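Local coordinates for thioredoxin peroxidase 2 (Plasmodium falciparum, PDB 2C0D), which probably reduces hydrogen peroxide and organic hydroperoxides to water and alcohols as a thioredoxin-dependent 2-Cys peroxiredoxin of the parasite's mitochondrion, at residues Lys29-Phe34 against Lys134-Leu139; Cys60-Pro65 against Arg147-Ile152; Thr74-Phe79 against Gly115-Val120; Ile83-Asn88 against Glu174-Ile179; Glu92-Ser97 against Glu121-Ser126. All coordinates share one frame; numbering follows the deposited sequence. Where two conformers were deposited one is given.

Contact 1 of 5, residues Lys29-Phe34 against Lys134-Leu139; sequences KKAYNF and KNYNVL
The Tyr32 ring takes Asn135 over one face and Phe34 N of its own segment over the rim of the opposite one, while Tyr136 CE2 meets its edge. Asn135 CB lies 3.7 Å from the centroid of the Tyr32 ring in a CH-pi contact, and the amide beyond it stacks with its plane 16° from that of the ring. Tyr32 CG is anti to the backbone N (chi1 174°), which carries the ring over Asn135 in the last turn, its hydroxyl bonding to Asp131 at the start of the same short helix. Tyr136, from the opposite segment, donates from its OH to Tyr32 O at 2.8 Å, tilted 22° from the carbonyl plane. The same OH touches Ala31 CB at 3.4 Å. Tyr136 leaves helical geometry just before Asn137, the C-prime residue of a Schellman motif. The loop before strand 35-39 is thus pinned to the end of helix 131-135, and the Tyr136 ring meets Phe150 of strand 144-152 edge-to-face and Leu61 of strand 58-63.

Contact 2 of 5, residues Cys60-Pro65 against Arg147-Ile152; sequences CLLFYP and RGLFII
Arg147, Phe63 and Leu61 bury the most surface where strands 58-63 and 144-152 pair antiparallel in the central sheet of the thioredoxin-like fold. Leu61 faces Phe150 as a hydrogen-bonded pair: Leu61 N gives to Phe150 O at 2.8 Å and Phe150 N returns to Leu61 O at 3.0 Å, both in the carbonyl plane. On their shared side, the Phe63 and Phe150 rings meet rim to rim with planes at 83°, Phe63 CE2 lying 3.6 Å from Phe150 CD2. The other side carries Cys60 SG, 3.6 Å from Ile151 CD1, and Leu62 CD1, 3.8 Å from Leu149 CD1. The side chain of Arg147 comes within about 4 Å of that of predicted peroxidatic Cys72. The arginine bends at chi3 (-48°), so that Pro65 CD lies over one guanidinium face, toward its rim. Glu75, Phe70 O and Leu166 O take up its nitrogens. In the guanidinium plane, a water accepts from Arg147 NH1 at 3.0 Å and donates to Pro65 O at 2.8 Å.

Contact 3 of 5, residues Thr74-Phe79 against Gly115-Val120; sequences TEIIEF and GGIGNV
Ile76 and Ile77 belong to helix 73-81, which starts directly after the predicted peroxidatic Cys72, and here they meet the glycine-rich loop that leads from helix 101-109 toward strand 123-126. Ile76 supplies its CG2 branch. That methyl lies 3.8 Å from Ile117 CD1 and 4.0 Å from Val120 CG1, so one methyl touches both loop side chains, while Ile76 CB touches Ile117 CG2 at 3.8 Å. Ile117 CG1 stands between the backbone N and the carbonyl carbon (chi1 56°), and in this rotamer both CG2 and CD1 come up against Ile76. The remaining branch of Ile76 runs the other way, to Leu62 of the sheet. Ile77 uses its length differently: with chi2 at 162° it stretches toward the loop backbone, CG1 lying 3.9 Å from Ile117 O and CD1 3.7 Å from Gly116 O. The loop holds its own shape, Val120 N bonding to Gly118 O at 2.9 Å in an inverse gamma turn centred on Asn119. Trp107 packs against both Ile76 and Ile117, and Thr74, at the outer side of the helix, packs on Cys192 of the second subunit. Aliphatic carbons of Ile76 and Ile77 thus meet the side chains of Ile117 and Val120 and two backbone carbonyl oxygens without hydrogen bonding between the segments, so the contact rests on van der Waals fit and nothing directional fixes its register.

Contact 4 of 5, residues Ile83-Asn88 against Glu174-Ile179; sequences IKDFEN and EVLRTI
On the helix whose Val175, Leu176 and Ile179 close round Phe86, Glu174 O is gripped twice from one residue: Thr178 N donates at 3.0 Å as the regular helical bond, and Thr178 OG1 adds a second at 3.1 Å. The two donors arrive from opposite faces of the carbonyl plane. The threonine's polar end is thereby satisfied on its own helix, on a side turned from the partner. Segments 83-88 and 174-179, the latter from helix 172-188, run almost exactly parallel, at 3° with axes 11.0 Å apart, and pack side by side on one face of the thioredoxin-like sheet, where Phe86 and Ile179 both rest on Val91. The Phe86 ring lies between the two helices. With Leu176 CG anti to the carbonyl carbon (chi1 -72°), Leu176 CD2 stands over the middle of the Phe86 ring, 3.8 Å from the centroid and 4° off the normal, a nearly ideal CH-pi contact. Val175 CG1 comes to the ring edge at 4.1 Å from Phe86 CE1, and Ile179 CD1 approaches the same carbon at 3.7 Å. The other methyl leaves the ring, and Leu176 CD1 lies 3.7 Å from Asp85 CB, the aliphatic root of that side chain.

Contact 5 of 5, residues Glu92-Ser97 against Glu121-Ser126; sequences ELLGIS and EFTLVS
Val125 N donates to Gly95 O at 2.7 Å with a nearly straight N-H, the shortest of three backbone bonds joining these strands. Gly95 N answers to Thr123 O at 3.0 Å, and Ser97 N reaches Val125 O at a longer 3.3 Å. Where the strands splay apart at their start, water takes over. One molecule donates to Leu93 O and to Glu92 OE2 while accepting from Thr123 N; another joins Glu92 OE2 to Thr123 OG1. The remaining carboxylate oxygen, Glu92 OE1, pairs with Lys57. Outside this polar seam, Leu93 CD2 sits over the centre of the Phe122 ring, 3.6 Å from the centroid and 2° off its normal. Phe122 CG lies between the backbone N and the carbonyl carbon (chi1 63°), carrying the ring forward alongside the neighbouring strand until its edge meets Gly95 N. With no side chain on Gly95, Leu124 CD2 can come to 4.2 Å from its CA. On the opposite face Leu94 lies beside Thr123, and Ile96 CG1 packs 4.0 Å from Val125 CB. The strands cross at -32°, and with helix 101-109 between them in sequence they form a beta-alpha-beta crossover, a parallel unit of the thioredoxin-like core.

In the fold
The five contacts show how one sheet organises a small oxidoreductase domain. Contacts 2 and 5, centres 9 Å apart, share it through the neighbouring strands 58-63 and 91-97, and the centre of contact 2 lies about 4 Å from that of the chain. Contact 1 lies on the other side of the chain's centre from contacts 3 and 4, their centres about 25 and 22 Å from its own. The first segments of contacts 3 and 4 lie on the successive helices 73-81 and 83-88, where Phe79 meets Phe86. Along the chain the segments interleave, contact 5 falling within the spans of contacts 1, 2 and 4. Arg147 links contact 2 to helix 73-81 near Cys72, so the predicted active site lies where sheet and helix meet.

Contact 1 of 5, residues Lys29-Phe34 against Lys134-Leu139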
# COMPACT_ATOMS: atom_id res chain seq x y z
N LYS B 29 -3.35 -13.39 -4.18
CA LYS B 29 -4.47 -14.31 -4.04
C LYS B 29 -5.65 -13.81 -4.88
O LYS B 29 -5.64 -12.65 -5.36
CB LYS B 29 -4.81 -14.50 -2.55
CG LYS B 29 -3.63 -15.10 -1.70
N LYS B 30 -6.62 -14.70 -5.09
CA LYS B 30 -7.83 -14.35 -5.85
C LYS B 30 -8.69 -13.38 -5.06
O LYS B 30 -9.03 -13.64 -3.90
CB LYS B 30 -8.66 -15.59 -6.18
CG LYS B 30 -8.18 -16.40 -7.40
CD LYS B 30 -8.23 -15.55 -8.68
CE LYS B 30 -9.55 -15.67 -9.41
NZ LYS B 30 -9.32 -16.36 -10.72
N ALA B 31 -9.12 -12.31 -5.72
CA ALA B 31 -9.87 -11.25 -5.06
C ALA B 31 -11.27 -11.75 -4.64
O ALA B 31 -11.89 -12.55 -5.33
CB ALA B 31 -10.01 -10.07 -6.01
N TYR B 32 -11.74 -11.27 -3.50
CA TYR B 32 -13.09 -11.54 -3.05
C TYR B 32 -14.09 -11.01 -4.05
O TYR B 32 -14.14 -9.80 -4.34
CB TYR B 32 -13.30 -10.90 -1.67
CG TYR B 32 -14.74 -11.01 -1.17
CD1 TYR B 32 -15.29 -12.25 -0.80
CD2 TYR B 32 -15.54 -9.87 -1.04
CE1 TYR B 32 -16.61 -12.36 -0.32
CE2 TYR B 32 -16.88 -9.97 -0.54
CZ TYR B 32 -17.39 -11.22 -0.20
OH TYR B 32 -18.70 -11.36 0.29
N ASN B 33 -14.91 -11.93 -4.58
CA ASN B 33 -15.85 -11.62 -5.63
C ASN B 33 -17.19 -11.20 -5.03
O ASN B 33 -18.06 -12.02 -4.79
CB ASN B 33 -16.05 -12.89 -6.49
CG ASN B 33 -16.95 -12.66 -7.68
OD1 ASN B 33 -17.25 -11.52 -8.09
ND2 ASN B 33 -17.41 -13.80 -8.28
N PHE B 34 -17.38 -9.91 -4.84
CA PHE B 34 -18.61 -9.44 -4.20
C PHE B 34 -19.72 -9.22 -5.19
O PHE B 34 -19.49 -9.11 -6.40
CB PHE B 34 -18.34 -8.15 -3.44
CG PHE B 34 -17.74 -7.06 -4.28
CD1 PHE B 34 -18.56 -6.17 -4.98
CD2 PHE B 34 -16.36 -6.88 -4.33
CE1 PHE B 34 -18.00 -5.15 -5.73
CE2 PHE B 34 -15.80 -5.86 -5.06
CZ PHE B 34 -16.63 -4.99 -5.77
N LYS B 134 -14.90 -6.25 5.00
CA LYS B 134 -14.31 -7.29 5.87
C LYS B 134 -13.34 -8.18 5.09
O LYS B 134 -12.23 -8.49 5.58
CB LYS B 134 -15.41 -8.16 6.51
CG LYS B 134 -14.85 -9.16 7.59
N ASN B 135 -13.75 -8.58 3.90
CA ASN B 135 -12.97 -9.53 3.10
C ASN B 135 -11.76 -8.89 2.41
O ASN B 135 -10.85 -9.62 1.99
CB ASN B 135 -13.89 -10.20 2.12
CG ASN B 135 -14.65 -11.36 2.77
OD1 ASN B 135 -15.84 -11.26 3.08
ND2 ASN B 135 -13.93 -12.42 3.07
N TYR B 136 -11.76 -7.57 2.32
CA TYR B 136 -10.51 -6.82 1.94
C TYR B 136 -9.68 -6.33 3.15
O TYR B 136 -8.69 -5.60 2.94
CB TYR B 136 -10.82 -5.73 0.91
CG TYR B 136 -11.17 -6.31 -0.44
CD1 TYR B 136 -10.16 -6.49 -1.42
CD2 TYR B 136 -12.49 -6.66 -0.77
CE1 TYR B 136 -10.46 -7.05 -2.69
CE2 TYR B 136 -12.80 -7.24 -2.08
CZ TYR B 136 -11.76 -7.43 -3.00
OH TYR B 136 -12.01 -7.96 -4.25
N ASN B 137 -10.05 -6.78 4.37
CA ASN B 137 -9.31 -6.50 5.61
C ASN B 137 -9.26 -5.00 5.91
O ASN B 137 -8.28 -4.48 6.45
CB ASN B 137 -7.88 -7.07 5.50
CG ASN B 137 -7.86 -8.60 5.45
OD1 ASN B 137 -8.76 -9.27 5.94
ND2 ASN B 137 -6.80 -9.15 4.83
N VAL B 138 -10.32 -4.27 5.52
CA VAL B 138 -10.36 -2.82 5.74
C VAL B 138 -11.61 -2.38 6.53
O VAL B 138 -11.92 -1.20 6.57
CB VAL B 138 -10.24 -2.01 4.41
CG1 VAL B 138 -8.86 -2.20 3.79
CG2 VAL B 138 -11.36 -2.36 3.40
N LEU B 139 -12.28 -3.31 7.19
CA LEU B 139 -13.45 -2.92 8.01
C LEU B 139 -12.94 -2.55 9.40
O LEU B 139 -12.31 -3.38 10.09
CB LEU B 139 -14.45 -4.09 8.12
CG LEU B 139 -15.72 -3.75 8.91
CD1 LEU B 139 -16.47 -2.55 8.24
CD2 LEU B 139 -16.61 -4.96 9.02

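Contact 2 of 5, residues Cys60-Pro65 against Arg147-Ile152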
# COMPACT_ATOMS: atom_id res chain seq x y z
N CYS B 60 -9.86 -0.98 -9.96
CA CYS B 60 -9.22 -0.27 -8.85
C CYS B 60 -10.33 -0.09 -7.80
O CYS B 60 -11.33 0.56 -8.09
CB CYS B 60 -8.65 1.08 -9.31
SG CYS B 60 -8.02 2.06 -7.97
N LEU B 61 -10.20 -0.76 -6.66
CA LEU B 61 -11.20 -0.62 -5.59
C LEU B 61 -10.73 0.48 -4.65
O LEU B 61 -9.64 0.37 -4.06
CB LEU B 61 -11.34 -1.91 -4.79
CG LEU B 61 -11.59 -3.17 -5.61
CD1 LEU B 61 -11.85 -4.38 -4.70
CD2 LEU B 61 -12.74 -2.97 -6.65
N LEU B 62 -11.55 1.50 -4.46
CA LEU B 62 -11.18 2.62 -3.63
C LEU B 62 -12.14 2.67 -2.44
O LEU B 62 -13.30 3.11 -2.60
CB LEU B 62 -11.28 3.92 -4.46
CG LEU B 62 -10.89 5.25 -3.84
CD1 LEU B 62 -9.38 5.38 -3.68
CD2 LEU B 62 -11.42 6.40 -4.72
N PHE B 63 -11.70 2.21 -1.27
CA PHE B 63 -12.56 2.21 -0.07
C PHE B 63 -12.40 3.52 0.70
O PHE B 63 -11.30 4.13 0.74
CB PHE B 63 -12.12 1.09 0.88
CG PHE B 63 -12.44 -0.30 0.39
CD1 PHE B 63 -13.63 -0.94 0.80
CD2 PHE B 63 -11.55 -0.97 -0.44
CE1 PHE B 63 -13.92 -2.23 0.38
CE2 PHE B 63 -11.82 -2.28 -0.85
CZ PHE B 63 -13.00 -2.92 -0.43
N TYR B 64 -13.48 3.97 1.33
CA TYR B 64 -13.38 5.24 2.11
C TYR B 64 -14.51 5.29 3.13
O TYR B 64 -15.52 4.56 2.98
CB TYR B 64 -13.43 6.48 1.19
CG TYR B 64 -14.65 6.44 0.31
CD1 TYR B 64 -15.92 6.89 0.77
CD2 TYR B 64 -14.57 5.87 -0.97
CE1 TYR B 64 -17.06 6.78 -0.04
CE2 TYR B 64 -15.70 5.75 -1.78
CZ TYR B 64 -16.92 6.19 -1.31
OH TYR B 64 -18.00 6.03 -2.17
N PRO B 65 -14.32 6.10 4.19
CA PRO B 65 -15.34 6.40 5.20
C PRO B 65 -16.18 7.64 4.82
O PRO B 65 -15.68 8.55 4.14
CB PRO B 65 -14.47 6.73 6.44
CG PRO B 65 -13.30 7.48 5.86
CD PRO B 65 -12.99 6.66 4.55
N ARG B 147 -9.14 3.65 4.66
CA ARG B 147 -8.74 4.26 3.40
C ARG B 147 -7.89 3.27 2.62
O ARG B 147 -6.65 3.40 2.53
CB ARG B 147 -7.97 5.57 3.71
CG ARG B 147 -8.15 6.54 2.57
CD ARG B 147 -8.08 8.04 2.82
NE ARG B 147 -8.84 8.61 3.92
CZ ARG B 147 -10.07 9.13 3.85
NH1 ARG B 147 -10.81 9.05 2.74
NH2 ARG B 147 -10.61 9.65 4.93
N GLY B 148 -8.55 2.24 2.09
CA GLY B 148 -7.85 1.14 1.41
C GLY B 148 -7.95 1.29 -0.09
O GLY B 148 -8.93 1.87 -0.61
N LEU B 149 -6.97 0.75 -0.81
CA LEU B 149 -7.03 0.76 -2.25
C LEU B 149 -6.44 -0.54 -2.77
O LEU B 149 -5.40 -0.99 -2.27
CB LEU B 149 -6.22 1.93 -2.82
CG LEU B 149 -6.23 2.03 -4.35
CD1 LEU B 149 -6.23 3.50 -4.81
CD2 LEU B 149 -5.00 1.29 -4.87
N PHE B 150 -7.11 -1.15 -3.74
CA PHE B 150 -6.61 -2.42 -4.30
C PHE B 150 -6.65 -2.38 -5.81
O PHE B 150 -7.60 -1.84 -6.39
CB PHE B 150 -7.52 -3.57 -3.82
CG PHE B 150 -7.50 -3.74 -2.31
CD1 PHE B 150 -6.62 -4.65 -1.72
CD2 PHE B 150 -8.30 -2.94 -1.49
CE1 PHE B 150 -6.59 -4.80 -0.33
CE2 PHE B 150 -8.25 -3.06 -0.09
CZ PHE B 150 -7.38 -3.98 0.49
N ILE B 151 -5.69 -3.02 -6.46
CA ILE B 151 -5.75 -3.15 -7.91
C ILE B 151 -5.92 -4.63 -8.20
O ILE B 151 -5.14 -5.49 -7.69
CB ILE B 151 -4.45 -2.63 -8.59
CG1 ILE B 151 -4.20 -1.15 -8.26
CG2 ILE B 151 -4.48 -2.91 -10.15
CD1 ILE B 151 -5.33 -0.25 -8.68
N ILE B 152 -6.93 -4.94 -9.01
CA ILE B 152 -7.31 -6.29 -9.38
C ILE B 152 -6.99 -6.49 -10.87
O ILE B 152 -7.38 -5.67 -11.69
CB ILE B 152 -8.85 -6.47 -9.16
CG1 ILE B 152 -9.27 -5.98 -7.76
CG2 ILE B 152 -9.32 -7.91 -9.47
CD1 ILE B 152 -8.63 -6.72 -6.60
O HOH W 1 -13.74 9.84 2.66

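Contact 3 of 5, residues Thr74-Phe79 against Gly115-Val120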
# COMPACT_ATOMS: atom_id res chain seq x y z
N THR B 74 -12.43 15.64 -1.35
CA THR B 74 -11.39 16.13 -2.26
C THR B 74 -10.72 14.98 -3.04
O THR B 74 -10.41 15.12 -4.23
CB THR B 74 -10.34 16.98 -1.49
OG1 THR B 74 -11.02 17.97 -0.71
CG2 THR B 74 -9.37 17.67 -2.45
N GLU B 75 -10.51 13.84 -2.38
CA GLU B 75 -9.81 12.76 -3.10
C GLU B 75 -10.68 12.19 -4.21
O GLU B 75 -10.20 11.87 -5.27
CB GLU B 75 -9.27 11.67 -2.14
CG GLU B 75 -10.33 10.84 -1.46
CD GLU B 75 -9.76 9.64 -0.70
OE1 GLU B 75 -8.50 9.44 -0.69
OE2 GLU B 75 -10.55 8.92 -0.07
N ILE B 76 -11.98 12.07 -3.95
CA ILE B 76 -12.91 11.58 -4.93
C ILE B 76 -12.98 12.54 -6.11
O ILE B 76 -13.02 12.13 -7.27
CB ILE B 76 -14.34 11.41 -4.29
CG1 ILE B 76 -14.31 10.40 -3.12
CG2 ILE B 76 -15.36 10.97 -5.36
CD1 ILE B 76 -13.77 9.05 -3.54
N ILE B 77 -13.02 13.83 -5.79
CA ILE B 77 -13.06 14.86 -6.84
C ILE B 77 -11.83 14.74 -7.75
O ILE B 77 -11.95 14.82 -8.97
CB ILE B 77 -13.18 16.26 -6.19
CG1 ILE B 77 -14.61 16.38 -5.60
CG2 ILE B 77 -13.02 17.31 -7.26
CD1 ILE B 77 -14.73 17.52 -4.56
N GLU B 78 -10.68 14.49 -7.12
CA GLU B 78 -9.40 14.36 -7.87
C GLU B 78 -9.36 13.09 -8.73
O GLU B 78 -8.93 13.13 -9.89
CB GLU B 78 -8.21 14.41 -6.92
CG GLU B 78 -7.95 15.82 -6.30
N PHE B 79 -9.82 11.95 -8.19
CA PHE B 79 -9.93 10.75 -9.00
C PHE B 79 -10.85 10.97 -10.18
O PHE B 79 -10.53 10.57 -11.29
CB PHE B 79 -10.41 9.53 -8.18
CG PHE B 79 -9.31 8.83 -7.44
CD1 PHE B 79 -8.65 9.46 -6.39
CD2 PHE B 79 -8.91 7.54 -7.80
CE1 PHE B 79 -7.59 8.81 -5.69
CE2 PHE B 79 -7.88 6.87 -7.08
CZ PHE B 79 -7.23 7.50 -6.03
N GLY B 115 -19.24 20.33 0.67
CA GLY B 115 -18.64 19.05 0.99
C GLY B 115 -19.06 17.92 0.08
O GLY B 115 -18.75 16.75 0.39
N GLY B 116 -19.72 18.24 -1.03
CA GLY B 116 -20.21 17.26 -1.99
C GLY B 116 -19.10 16.79 -2.93
O GLY B 116 -17.99 17.36 -2.89
N ILE B 117 -19.38 15.77 -3.72
CA ILE B 117 -18.41 15.28 -4.71
C ILE B 117 -18.81 15.55 -6.16
O ILE B 117 -18.01 15.32 -7.07
CB ILE B 117 -18.08 13.76 -4.53
CG1 ILE B 117 -19.38 12.91 -4.57
CG2 ILE B 117 -17.28 13.56 -3.25
CD1 ILE B 117 -19.12 11.33 -4.69
N GLY B 118 -20.05 16.03 -6.38
CA GLY B 118 -20.56 16.18 -7.74
C GLY B 118 -20.91 14.86 -8.43
O GLY B 118 -20.70 13.78 -7.86
N ASN B 119 -21.42 14.94 -9.67
CA ASN B 119 -21.85 13.75 -10.38
C ASN B 119 -20.67 13.05 -11.05
O ASN B 119 -20.45 13.15 -12.27
CB ASN B 119 -23.04 14.03 -11.34
CG ASN B 119 -24.35 14.31 -10.55
OD1 ASN B 119 -24.89 15.41 -10.57
ND2 ASN B 119 -24.81 13.32 -9.84
N VAL B 120 -19.90 12.35 -10.22
CA VAL B 120 -18.70 11.68 -10.67
C VAL B 120 -19.01 10.61 -11.70
O VAL B 120 -20.11 10.05 -11.73
CB VAL B 120 -17.90 11.10 -9.48
CG1 VAL B 120 -17.41 12.24 -8.55
CG2 VAL B 120 -18.74 10.03 -8.73

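Contact 4 of 5, residues Ile83-Asn88 against Glu174-Ile179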
# COMPACT_ATOMS: atom_id res chain seq x y z
N ILE B 83 -10.52 10.62 -14.46
CA ILE B 83 -11.20 9.37 -14.76
C ILE B 83 -10.82 8.84 -16.14
O ILE B 83 -10.73 7.62 -16.33
CB ILE B 83 -12.76 9.50 -14.59
CG1 ILE B 83 -13.42 8.11 -14.61
CG2 ILE B 83 -13.36 10.43 -15.69
CD1 ILE B 83 -12.99 7.20 -13.44
N LYS B 84 -10.59 9.74 -17.11
CA LYS B 84 -10.24 9.25 -18.45
C LYS B 84 -8.87 8.56 -18.49
O LYS B 84 -8.65 7.70 -19.35
CB LYS B 84 -10.37 10.38 -19.50
CG LYS B 84 -11.80 10.97 -19.58
CD LYS B 84 -12.83 9.94 -20.00
CE LYS B 84 -14.25 10.44 -19.72
NZ LYS B 84 -15.24 9.57 -20.40
N ASP B 85 -7.98 8.92 -17.58
CA ASP B 85 -6.69 8.19 -17.44
C ASP B 85 -6.91 6.73 -17.00
O ASP B 85 -6.23 5.80 -17.49
CB ASP B 85 -5.78 8.90 -16.46
CG ASP B 85 -5.32 10.25 -16.98
OD1 ASP B 85 -4.84 10.32 -18.15
OD2 ASP B 85 -5.46 11.25 -16.25
N PHE B 86 -7.86 6.51 -16.08
CA PHE B 86 -8.25 5.12 -15.77
C PHE B 86 -8.86 4.42 -16.98
O PHE B 86 -8.48 3.29 -17.28
CB PHE B 86 -9.23 5.04 -14.56
CG PHE B 86 -8.60 5.44 -13.26
CD1 PHE B 86 -8.04 4.48 -12.41
CD2 PHE B 86 -8.57 6.77 -12.84
CE1 PHE B 86 -7.44 4.84 -11.19
CE2 PHE B 86 -7.96 7.14 -11.59
CZ PHE B 86 -7.39 6.16 -10.77
N GLU B 87 -9.77 5.10 -17.69
CA GLU B 87 -10.35 4.54 -18.89
C GLU B 87 -9.30 4.18 -19.96
O GLU B 87 -9.37 3.09 -20.57
CB GLU B 87 -11.39 5.50 -19.46
CG GLU B 87 -12.63 5.60 -18.55
CD GLU B 87 -13.75 6.39 -19.19
OE1 GLU B 87 -13.84 6.37 -20.44
OE2 GLU B 87 -14.55 7.00 -18.44
N ASN B 88 -8.32 5.05 -20.14
CA ASN B 88 -7.25 4.82 -21.14
C ASN B 88 -6.44 3.57 -20.82
O ASN B 88 -5.93 2.91 -21.70
CB ASN B 88 -6.29 6.01 -21.20
CG ASN B 88 -6.94 7.27 -21.80
OD1 ASN B 88 -7.96 7.19 -22.49
ND2 ASN B 88 -6.37 8.43 -21.48
N GLU B 174 0.00 8.98 -8.17
CA GLU B 174 0.70 7.78 -7.63
C GLU B 174 -0.03 6.49 -7.99
O GLU B 174 0.61 5.50 -8.36
CB GLU B 174 0.88 7.84 -6.11
CG GLU B 174 1.86 8.91 -5.65
N VAL B 175 -1.36 6.50 -7.89
CA VAL B 175 -2.17 5.32 -8.22
C VAL B 175 -2.03 4.94 -9.68
O VAL B 175 -1.86 3.76 -10.03
CB VAL B 175 -3.65 5.55 -7.82
CG1 VAL B 175 -4.56 4.43 -8.29
CG2 VAL B 175 -3.69 5.67 -6.31
N LEU B 176 -2.05 5.96 -10.54
CA LEU B 176 -1.94 5.71 -11.97
C LEU B 176 -0.55 5.15 -12.32
O LEU B 176 -0.45 4.28 -13.16
CB LEU B 176 -2.26 6.98 -12.77
CG LEU B 176 -3.77 7.32 -12.73
CD1 LEU B 176 -3.99 8.79 -13.21
CD2 LEU B 176 -4.56 6.36 -13.55
N ARG B 177 0.51 5.63 -11.65
CA ARG B 177 1.86 5.05 -11.86
C ARG B 177 1.97 3.59 -11.43
O ARG B 177 2.62 2.75 -12.10
CB ARG B 177 2.91 5.89 -11.14
CG ARG B 177 3.12 7.24 -11.81
N THR B 178 1.35 3.30 -10.29
CA THR B 178 1.22 1.92 -9.80
C THR B 178 0.52 1.02 -10.83
O THR B 178 0.98 -0.10 -11.15
CB THR B 178 0.48 1.91 -8.45
OG1 THR B 178 1.27 2.61 -7.48
CG2 THR B 178 0.24 0.49 -7.97
N ILE B 179 -0.61 1.49 -11.35
CA ILE B 179 -1.31 0.77 -12.41
C ILE B 179 -0.39 0.57 -13.63
O ILE B 179 -0.28 -0.55 -14.13
CB ILE B 179 -2.61 1.49 -12.80
CG1 ILE B 179 -3.61 1.36 -11.63
CG2 ILE B 179 -3.18 0.88 -14.09
CD1 ILE B 179 -4.84 2.33 -11.73

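Contact 5 of 5, residues Glu92-Ser97 against Glu121-Ser126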
# COMPACT_ATOMS: atom_id res chain seq x y z
N GLU B 92 -11.50 -0.26 -14.48
CA GLU B 92 -12.78 0.14 -13.87
C GLU B 92 -12.51 0.67 -12.44
O GLU B 92 -12.03 -0.10 -11.58
CB GLU B 92 -13.72 -1.06 -13.81
CG GLU B 92 -15.15 -0.69 -13.30
CD GLU B 92 -16.10 -0.13 -14.37
OE1 GLU B 92 -15.78 -0.23 -15.59
OE2 GLU B 92 -17.20 0.39 -13.99
N LEU B 93 -12.81 1.95 -12.19
CA LEU B 93 -12.67 2.52 -10.83
C LEU B 93 -13.98 2.30 -10.06
O LEU B 93 -15.07 2.71 -10.52
CB LEU B 93 -12.37 4.02 -10.91
CG LEU B 93 -12.18 4.73 -9.56
CD1 LEU B 93 -11.00 4.11 -8.76
CD2 LEU B 93 -11.97 6.26 -9.81
N LEU B 94 -13.88 1.67 -8.89
CA LEU B 94 -15.08 1.47 -8.04
C LEU B 94 -14.85 2.08 -6.65
O LEU B 94 -13.92 1.66 -5.92
CB LEU B 94 -15.39 -0.01 -7.89
CG LEU B 94 -15.65 -0.76 -9.21
CD1 LEU B 94 -15.79 -2.24 -8.95
CD2 LEU B 94 -16.86 -0.20 -9.96
N GLY B 95 -15.68 3.07 -6.29
CA GLY B 95 -15.60 3.62 -4.93
C GLY B 95 -16.45 2.71 -4.07
O GLY B 95 -17.54 2.24 -4.49
N ILE B 96 -15.96 2.37 -2.88
CA ILE B 96 -16.74 1.48 -2.01
C ILE B 96 -16.82 2.05 -0.57
O ILE B 96 -15.80 2.40 -0.00
CB ILE B 96 -16.11 0.08 -1.92
CG1 ILE B 96 -15.93 -0.54 -3.32
CG2 ILE B 96 -16.99 -0.82 -1.03
CD1 ILE B 96 -15.07 -1.79 -3.36
N SER B 97 -18.02 2.15 -0.00
CA SER B 97 -18.16 2.50 1.44
C SER B 97 -19.30 1.67 2.02
O SER B 97 -20.11 1.10 1.26
CB SER B 97 -18.40 4.00 1.69
OG SER B 97 -19.76 4.37 1.36
N GLU B 121 -18.04 10.37 -12.59
CA GLU B 121 -18.19 9.53 -13.75
C GLU B 121 -17.73 8.10 -13.52
O GLU B 121 -17.17 7.46 -14.43
CB GLU B 121 -17.37 10.10 -14.94
N PHE B 122 -17.97 7.57 -12.31
CA PHE B 122 -17.64 6.19 -12.04
C PHE B 122 -18.59 5.65 -10.96
O PHE B 122 -19.26 6.43 -10.26
CB PHE B 122 -16.16 6.01 -11.61
CG PHE B 122 -15.77 6.71 -10.30
CD1 PHE B 122 -15.78 6.00 -9.10
CD2 PHE B 122 -15.34 8.04 -10.29
CE1 PHE B 122 -15.39 6.58 -7.89
CE2 PHE B 122 -14.92 8.66 -9.08
CZ PHE B 122 -14.94 7.92 -7.88
N THR B 123 -18.63 4.34 -10.81
CA THR B 123 -19.60 3.68 -9.93
C THR B 123 -19.21 3.70 -8.45
O THR B 123 -18.05 3.43 -8.09
CB THR B 123 -19.77 2.23 -10.40
OG1 THR B 123 -20.31 2.25 -11.74
CG2 THR B 123 -20.74 1.42 -9.46
N LEU B 124 -20.18 4.03 -7.59
CA LEU B 124 -20.04 4.01 -6.14
C LEU B 124 -20.84 2.81 -5.60
O LEU B 124 -22.05 2.66 -5.87
CB LEU B 124 -20.56 5.31 -5.52
CG LEU B 124 -19.87 6.62 -5.98
CD1 LEU B 124 -20.56 7.79 -5.27
CD2 LEU B 124 -18.40 6.62 -5.59
N VAL B 125 -20.16 1.94 -4.87
CA VAL B 125 -20.74 0.68 -4.45
C VAL B 125 -21.12 0.76 -2.99
O VAL B 125 -20.34 1.22 -2.14
CB VAL B 125 -19.70 -0.45 -4.57
CG1 VAL B 125 -20.29 -1.82 -4.12
CG2 VAL B 125 -19.23 -0.53 -6.00
N SER B 126 -22.31 0.23 -2.69
CA SER B 126 -22.79 0.20 -1.30
C SER B 126 -22.51 -1.13 -0.60
O SER B 126 -23.20 -2.16 -0.86
CB SER B 126 -24.28 0.52 -1.28
OG SER B 126 -24.43 1.92 -1.37
O HOH W 2 -16.85 2.72 -12.53
O HOH W 3 -19.44 -0.19 -12.62